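Local coordinates for uncharacterized protein MG376 homolog (Mycoplasma pneumoniae, PDB 2HQL) that binds single-stranded DNA, probably by way of its small OB fold, and forms an assembly of two chains, at residues S20-K25 with E59-T64; T78-E81 with I86-T89. One frame throughout, in Å; residues are numbered along the deposited sequence.

Contact 1: residues S20-K25 with E59-T64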
ATOM      1  N   SER A  20      -4.376  -8.912  16.205  1.00 22.68           N
ATOM      2  CA  SER A  20      -4.755  -9.767  15.086  1.00 25.15           C
ATOM      3  C   SER A  20      -6.002 -10.578  15.414  1.00 27.18           C
ATOM      4  O   SER A  20      -6.346 -10.738  16.579  1.00 27.69           O
ATOM      5  CB  SER A  20      -3.607 -10.725  14.749  1.00 26.71           C
ATOM      6  OG  SER A  20      -3.394 -11.647  15.804  1.00 26.46           O
ATOM      7  N   CYS A  21      -6.682 -11.089  14.390  1.00 28.48           N
ATOM      8  CA  CYS A  21      -7.878 -11.892  14.620  1.00 28.18           C
ATOM      9  C   CYS A  21      -8.356 -12.668  13.398  1.00 26.17           C
ATOM     10  O   CYS A  21      -8.046 -12.324  12.257  1.00 23.02           O
ATOM     11  CB  CYS A  21      -9.025 -11.015  15.140  1.00 31.27           C
ATOM     12  SG  CYS A  21      -9.717  -9.854  13.949  1.00 37.67           S
ATOM     13  N   TRP A  22      -9.132 -13.715  13.670  1.00 25.30           N
ATOM     14  CA  TRP A  22      -9.690 -14.582  12.640  1.00 24.52           C
ATOM     15  C   TRP A  22     -11.065 -14.111  12.198  1.00 24.19           C
ATOM     16  O   TRP A  22     -11.856 -13.645  13.020  1.00 25.82           O
ATOM     17  CB  TRP A  22      -9.822 -16.022  13.157  1.00 22.79           C
ATOM     18  CG  TRP A  22      -8.523 -16.778  13.264  1.00 23.32           C
ATOM     19  CD1 TRP A  22      -7.769 -16.986  14.395  1.00 21.08           C
ATOM     20  CD2 TRP A  22      -7.836 -17.451  12.196  1.00 21.53           C
ATOM     21  NE1 TRP A  22      -6.665 -17.751  14.091  1.00 20.47           N
ATOM     22  CE2 TRP A  22      -6.681 -18.049  12.751  1.00 20.38           C
ATOM     23  CE3 TRP A  22      -8.087 -17.602  10.820  1.00 20.59           C
ATOM     24  CZ2 TRP A  22      -5.779 -18.792  11.981  1.00 20.88           C
ATOM     25  CZ3 TRP A  22      -7.188 -18.339  10.053  1.00 19.94           C
ATOM     26  CH2 TRP A  22      -6.047 -18.926  10.639  1.00 20.33           C
ATOM     27  N   SER A  23     -11.336 -14.231  10.896  1.00 22.99           N
ATOM     28  CA  SER A  23     -12.627 -13.874  10.329  1.00 21.42           C
ATOM     29  C   SER A  23     -13.573 -14.942  10.859  1.00 21.63           C
ATOM     30  O   SER A  23     -13.129 -15.877  11.525  1.00 22.16           O
ATOM     31  CB  SER A  23     -12.578 -13.929   8.806  1.00 19.96           C
ATOM     32  OG  SER A  23     -12.203 -15.222   8.369  1.00 23.12           O
ATOM     33  N   VAL A  24     -14.859 -14.836  10.547  1.00 22.23           N
ATOM     34  CA  VAL A  24     -15.830 -15.792  11.073  1.00 21.84           C
ATOM     35  C   VAL A  24     -15.584 -17.274  10.786  1.00 22.43           C
ATOM     36  O   VAL A  24     -15.386 -18.042  11.719  1.00 23.53           O
ATOM     37  CB  VAL A  24     -17.254 -15.404  10.655  1.00 20.55           C
ATOM     38  CG1 VAL A  24     -18.271 -16.330  11.338  1.00 20.98           C
ATOM     39  CG2 VAL A  24     -17.516 -13.950  11.057  1.00 19.01           C
ATOM     40  N   LYS A  25     -15.600 -17.692   9.524  1.00 23.71           N
ATOM     41  CA  LYS A  25     -15.351 -19.104   9.210  1.00 23.69           C
ATOM     42  C   LYS A  25     -13.848 -19.372   9.087  1.00 23.13           C
ATOM     43  O   LYS A  25     -13.434 -20.371   8.507  1.00 24.23           O
ATOM     44  CB  LYS A  25     -16.055 -19.501   7.906  1.00 23.12           C
ATOM     45  CG  LYS A  25     -17.578 -19.506   7.979  1.00 24.02           C
ATOM     46  CD  LYS A  25     -18.213 -19.938   6.654  1.00 25.96           C
ATOM     47  CE  LYS A  25     -17.958 -21.418   6.334  1.00 27.64           C
ATOM     48  NZ  LYS A  25     -18.692 -21.894   5.113  1.00 26.72           N
ATOM     49  N   GLU A  59       0.382 -19.932   9.354  1.00 24.78           N
ATOM     50  CA  GLU A  59       1.795 -19.613   9.519  1.00 25.26           C
ATOM     51  C   GLU A  59       1.838 -18.246  10.199  1.00 25.13           C
ATOM     52  O   GLU A  59       2.621 -18.005  11.121  1.00 24.45           O
ATOM     53  CB  GLU A  59       2.486 -19.483   8.166  1.00 25.64           C
ATOM     54  CG  GLU A  59       2.587 -20.751   7.354  1.00 30.62           C
ATOM     55  CD  GLU A  59       3.197 -20.498   5.987  1.00 33.05           C
ATOM     56  OE1 GLU A  59       4.302 -19.902   5.933  1.00 35.25           O
ATOM     57  OE2 GLU A  59       2.576 -20.891   4.967  1.00 34.07           O
ATOM     58  N   LEU A  60       0.973 -17.354   9.724  1.00 25.52           N
ATOM     59  CA  LEU A  60       0.881 -16.000  10.247  1.00 25.55           C
ATOM     60  C   LEU A  60       0.549 -16.008  11.741  1.00 25.99           C
ATOM     61  O   LEU A  60       1.228 -15.358  12.547  1.00 26.42           O
ATOM     62  CB  LEU A  60      -0.177 -15.216   9.450  1.00 26.03           C
ATOM     63  CG  LEU A  60      -0.329 -13.704   9.678  1.00 25.89           C
ATOM     64  CD1 LEU A  60       1.048 -13.035   9.669  1.00 24.94           C
ATOM     65  CD2 LEU A  60      -1.238 -13.109   8.591  1.00 24.04           C
ATOM     66  N   GLU A  61      -0.488 -16.755  12.110  1.00 26.03           N
ATOM     67  CA  GLU A  61      -0.902 -16.851  13.507  1.00 25.19           C
ATOM     68  C   GLU A  61       0.219 -17.421  14.380  1.00 24.99           C
ATOM     69  O   GLU A  61       0.368 -17.034  15.538  1.00 24.45           O
ATOM     70  CB  GLU A  61      -2.156 -17.714  13.611  1.00 25.25           C
ATOM     71  CG  GLU A  61      -2.533 -18.072  15.026  1.00 28.37           C
ATOM     72  CD  GLU A  61      -3.783 -18.910  15.090  1.00 28.84           C
ATOM     73  OE1 GLU A  61      -3.856 -19.937  14.380  1.00 29.85           O
ATOM     74  OE2 GLU A  61      -4.693 -18.536  15.853  1.00 30.33           O
ATOM     75  N   LYS A  62       1.004 -18.339  13.820  1.00 25.00           N
ATOM     76  CA  LYS A  62       2.117 -18.933  14.544  1.00 26.25           C
ATOM     77  C   LYS A  62       3.271 -17.931  14.659  1.00 26.19           C
ATOM     78  O   LYS A  62       3.805 -17.711  15.748  1.00 25.89           O
ATOM     79  CB  LYS A  62       2.574 -20.213  13.838  1.00 26.73           C
ATOM     80  CG  LYS A  62       1.550 -21.335  13.951  1.00 28.58           C
ATOM     81  CD  LYS A  62       1.962 -22.602  13.208  1.00 28.19           C
ATOM     82  CE  LYS A  62       1.008 -23.741  13.543  1.00 25.26           C
ATOM     83  NZ  LYS A  62       1.233 -24.940  12.705  1.00 25.88           N
ATOM     84  N   HIS A  63       3.650 -17.325  13.537  1.00 25.86           N
ATOM     85  CA  HIS A  63       4.713 -16.326  13.532  1.00 25.31           C
ATOM     86  C   HIS A  63       4.282 -15.234  14.493  1.00 24.66           C
ATOM     87  O   HIS A  63       5.107 -14.533  15.069  1.00 26.82           O
ATOM     88  CB  HIS A  63       4.884 -15.735  12.132  1.00 24.89           C
ATOM     89  CG  HIS A  63       5.879 -14.615  12.059  1.00 23.06           C
ATOM     90  ND1 HIS A  63       5.800 -13.500  12.855  1.00 23.26           N
ATOM     91  CD2 HIS A  63       6.968 -14.445  11.270  1.00 23.18           C
ATOM     92  CE1 HIS A  63       6.802 -12.683  12.566  1.00 23.15           C
ATOM     93  NE2 HIS A  63       7.522 -13.233  11.609  1.00 22.81           N
ATOM     94  N   THR A  64       2.973 -15.101  14.658  1.00 24.23           N
ATOM     95  CA  THR A  64       2.407 -14.111  15.558  1.00 24.75           C
ATOM     96  C   THR A  64       2.608 -14.504  17.029  1.00 26.28           C
ATOM     97  O   THR A  64       2.889 -13.662  17.881  1.00 26.82           O
ATOM     98  CB  THR A  64       0.903 -13.929  15.247  1.00 24.31           C
ATOM     99  OG1 THR A  64       0.744 -12.865  14.297  1.00 23.87           O
ATOM    100  CG2 THR A  64       0.108 -13.648  16.504  1.00 21.41           C
TER
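W22, the last residue of strand 9-22, meets E61 of helix 54-64 through the nitrogen of its indole. The bond from W22 NE1 to E61 OE2 is 2.8 Å long and almost perfectly straight, 178° at the hydrogen. The acceptor lies in the indole plane, right on the N-H direction, whereas the donor approaches from above the carboxylate, whose plane is turned 68° from that of the ring. The second oxygen stays close as well, with E61 OE1 3.3 Å from W22 CZ2 of the benzo ring. E61 reaches the indole because its CG stands anti to the backbone N (chi1 170°) and the chain runs on extended, directing the carboxylate off the helix toward the strand's end. The indole also meets the rings of F29 and Y58 and makes a cation-pi contact with K26, and the side chain of E61 touches F29.

The other end is far looser. S20 and T64 both direct their CB atoms at the opposite segment, yet they come together only at S20 OG and T64 CG2, 4.1 Å apart, a plain van der Waals touch. T64 OG1 turns back to its own helix in a weak bond to the carbonyl of L60. None of the touching residues is buried, and the interface covers just 143 Å² in all. Helix 54-64 follows the third strand of the OB fold and precedes the fourth, as OB-fold helices commonly do, and it also rests on the sheet through L60, H63 and T64. The N-H···O bond is thus the one directed polar link between the two segments, and the carboxylate, together with nearby K26, probably polarises the indole at the protein surface.

Contact 2: residues T78-E81 with I86-T89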
ATOM      1  N   THR A  78      -7.760  -3.127  -1.426  1.00 14.63           N
ATOM      2  CA  THR A  78      -8.595  -2.144  -0.763  1.00 17.39           C
ATOM      3  C   THR A  78     -10.028  -2.652  -0.722  1.00 18.34           C
ATOM      4  O   THR A  78     -10.390  -3.571  -1.455  1.00 19.75           O
ATOM      5  CB  THR A  78      -8.634  -0.782  -1.512  1.00 18.22           C
ATOM      6  OG1 THR A  78      -9.309  -0.950  -2.763  1.00 19.14           O
ATOM      7  CG2 THR A  78      -7.233  -0.235  -1.749  1.00 18.69           C
ATOM      8  N   TYR A  79     -10.835  -2.058   0.156  1.00 18.51           N
ATOM      9  CA  TYR A  79     -12.257  -2.375   0.251  1.00 18.54           C
ATOM     10  C   TYR A  79     -12.929  -1.043   0.551  1.00 17.67           C
ATOM     11  O   TYR A  79     -12.269  -0.100   0.985  1.00 16.02           O
ATOM     12  CB  TYR A  79     -12.566  -3.418   1.344  1.00 16.43           C
ATOM     13  CG  TYR A  79     -12.378  -2.960   2.774  1.00 17.52           C
ATOM     14  CD1 TYR A  79     -11.142  -3.058   3.401  1.00 17.99           C
ATOM     15  CD2 TYR A  79     -13.453  -2.459   3.515  1.00 18.04           C
ATOM     16  CE1 TYR A  79     -10.981  -2.673   4.730  1.00 16.78           C
ATOM     17  CE2 TYR A  79     -13.300  -2.073   4.848  1.00 15.59           C
ATOM     18  CZ  TYR A  79     -12.063  -2.185   5.445  1.00 15.61           C
ATOM     19  OH  TYR A  79     -11.898  -1.816   6.765  1.00 18.84           O
ATOM     20  N   LEU A  80     -14.227  -0.950   0.305  1.00 18.28           N
ATOM     21  CA  LEU A  80     -14.931   0.297   0.553  1.00 19.75           C
ATOM     22  C   LEU A  80     -15.515   0.499   1.946  1.00 23.44           C
ATOM     23  O   LEU A  80     -16.153  -0.382   2.519  1.00 25.18           O
ATOM     24  CB  LEU A  80     -16.055   0.475  -0.460  1.00 17.17           C
ATOM     25  CG  LEU A  80     -16.928   1.717  -0.277  1.00 14.36           C
ATOM     26  CD1 LEU A  80     -16.144   2.964  -0.673  1.00 11.58           C
ATOM     27  CD2 LEU A  80     -18.186   1.565  -1.124  1.00 14.11           C
ATOM     28  N   GLU A  81     -15.281   1.693   2.476  1.00 27.63           N
ATOM     29  CA  GLU A  81     -15.816   2.105   3.758  1.00 31.10           C
ATOM     30  C   GLU A  81     -17.062   2.870   3.279  1.00 31.96           C
ATOM     31  O   GLU A  81     -17.017   4.080   3.063  1.00 31.83           O
ATOM     32  CB  GLU A  81     -14.831   3.052   4.443  1.00 33.90           C
ATOM     33  CG  GLU A  81     -15.250   3.487   5.826  1.00 39.92           C
ATOM     34  CD  GLU A  81     -14.975   2.419   6.867  1.00 43.85           C
ATOM     35  OE1 GLU A  81     -14.856   1.233   6.484  1.00 45.49           O
ATOM     36  OE2 GLU A  81     -14.883   2.760   8.070  1.00 46.55           O
ATOM     37  N   ILE A  86     -14.535   6.093   1.930  1.00 31.38           N
ATOM     38  CA  ILE A  86     -13.091   5.983   1.777  1.00 28.04           C
ATOM     39  C   ILE A  86     -12.762   4.527   1.463  1.00 25.44           C
ATOM     40  O   ILE A  86     -13.330   3.612   2.071  1.00 22.28           O
ATOM     41  CB  ILE A  86     -12.340   6.398   3.079  1.00 28.78           C
ATOM     42  CG1 ILE A  86     -12.564   7.884   3.364  1.00 28.47           C
ATOM     43  CG2 ILE A  86     -10.844   6.140   2.930  1.00 27.48           C
ATOM     44  CD1 ILE A  86     -11.869   8.382   4.620  1.00 31.41           C
ATOM     45  N   TRP A  87     -11.869   4.315   0.500  1.00 22.23           N
ATOM     46  CA  TRP A  87     -11.444   2.972   0.141  1.00 21.37           C
ATOM     47  C   TRP A  87     -10.259   2.654   1.028  1.00 20.30           C
ATOM     48  O   TRP A  87      -9.173   3.191   0.839  1.00 23.18           O
ATOM     49  CB  TRP A  87     -11.038   2.903  -1.328  1.00 19.93           C
ATOM     50  CG  TRP A  87     -12.188   3.061  -2.236  1.00 21.46           C
ATOM     51  CD1 TRP A  87     -12.887   4.204  -2.482  1.00 22.14           C
ATOM     52  CD2 TRP A  87     -12.845   2.023  -2.963  1.00 22.00           C
ATOM     53  NE1 TRP A  87     -13.944   3.942  -3.317  1.00 22.00           N
ATOM     54  CE2 TRP A  87     -13.941   2.607  -3.627  1.00 23.06           C
ATOM     55  CE3 TRP A  87     -12.614   0.651  -3.117  1.00 21.75           C
ATOM     56  CZ2 TRP A  87     -14.807   1.868  -4.430  1.00 23.65           C
ATOM     57  CZ3 TRP A  87     -13.471  -0.079  -3.912  1.00 22.73           C
ATOM     58  CH2 TRP A  87     -14.553   0.527  -4.560  1.00 24.02           C
ATOM     59  N   LYS A  88     -10.482   1.792   2.010  1.00 19.12           N
ATOM     60  CA  LYS A  88      -9.449   1.413   2.963  1.00 19.04           C
ATOM     61  C   LYS A  88      -8.437   0.472   2.320  1.00 17.83           C
ATOM     62  O   LYS A  88      -8.770  -0.245   1.388  1.00 18.78           O
ATOM     63  CB  LYS A  88     -10.100   0.750   4.191  1.00 20.48           C
ATOM     64  CG  LYS A  88     -11.135   1.622   4.912  1.00 19.16           C
ATOM     65  CD  LYS A  88     -10.463   2.689   5.750  1.00 24.12           C
ATOM     66  CE  LYS A  88     -11.430   3.806   6.175  1.00 25.72           C
ATOM     67  NZ  LYS A  88     -10.719   4.953   6.837  1.00 23.18           N
ATOM     68  N   THR A  89      -7.203   0.489   2.814  1.00 16.53           N
ATOM     69  CA  THR A  89      -6.134  -0.363   2.289  1.00 16.23           C
ATOM     70  C   THR A  89      -5.721  -1.544   3.190  1.00 15.40           C
ATOM     71  O   THR A  89      -5.611  -1.411   4.415  1.00 15.65           O
ATOM     72  CB  THR A  89      -4.883   0.481   2.006  1.00 14.88           C
ATOM     73  OG1 THR A  89      -5.151   1.356   0.910  1.00 19.10           O
ATOM     74  CG2 THR A  89      -3.697  -0.391   1.671  1.00 14.05           C
TER
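Y79 and K88 face each other as an antiparallel hydrogen-bonded pair, and their side chains meet on the same side of the sheet. K88 CB lies over one face of the phenol ring, 3.9 Å from its centroid and displaced toward the rim, a CH-pi contact. The tyrosine ring leans over the neighbouring strand because CG sits between the backbone N and the carbonyl carbon (chi1 69°). Beyond CB the lysine bends at chi2 and runs along to E81, where K88 CE packs 3.8 Å from E81 CG. The charged ends remain apart, with E81 OE2 4.9 Å from K88 NZ, so any attraction between them is through space and no salt bridge forms.

On the opposite face of the sheet from Y79 and K88, L80 and W87 form a non-hydrogen-bonded pair. L80 CD1 sits over the five-membered ring of the indole, 3.7 Å from its centroid and 18° off the normal, while T78 OG1 comes up to the indole edge at W87 CE3, 3.7 Å away. Next along this face, T78 CG2 touches T89 OG1 at the second non-hydrogen-bonded pair.

The backbone sets this alternation. Y79 N donates to K88 O, an oxygen whose place is less sure, and K88 N returns a weak bond of 2.8 Å to Y79 O. A further layer comes from the second subunit: T78 OG1 is hydrogen-bonded to its D46 OD1, its Y47 ring meets W87, and I86 and T89 each pack on their own counterparts. These residues form the outer part of the beta hairpin of strands 69-81 and 86-96, where strand 86-96 lies between strand 69-81 and strand 42-53 in the sheet order.

In the fold
Contacts 1 and 2 lie at separate parts of one OB-fold sheet, their centres 21 Å apart and their nearest atoms about 11 Å from each other. They follow in series along the chain: helix 54-64, which supplies one side of contact 1, is followed after a short connection by strand 69-81, which supplies one side of contact 2. Strand 9-22 also neighbours strand 69-81, closing the order of the sheet. Contact 1 lies within one subunit and no other chain of the assembly touches its segments, whereas contact 2 lies on a hairpin that reaches the second subunit.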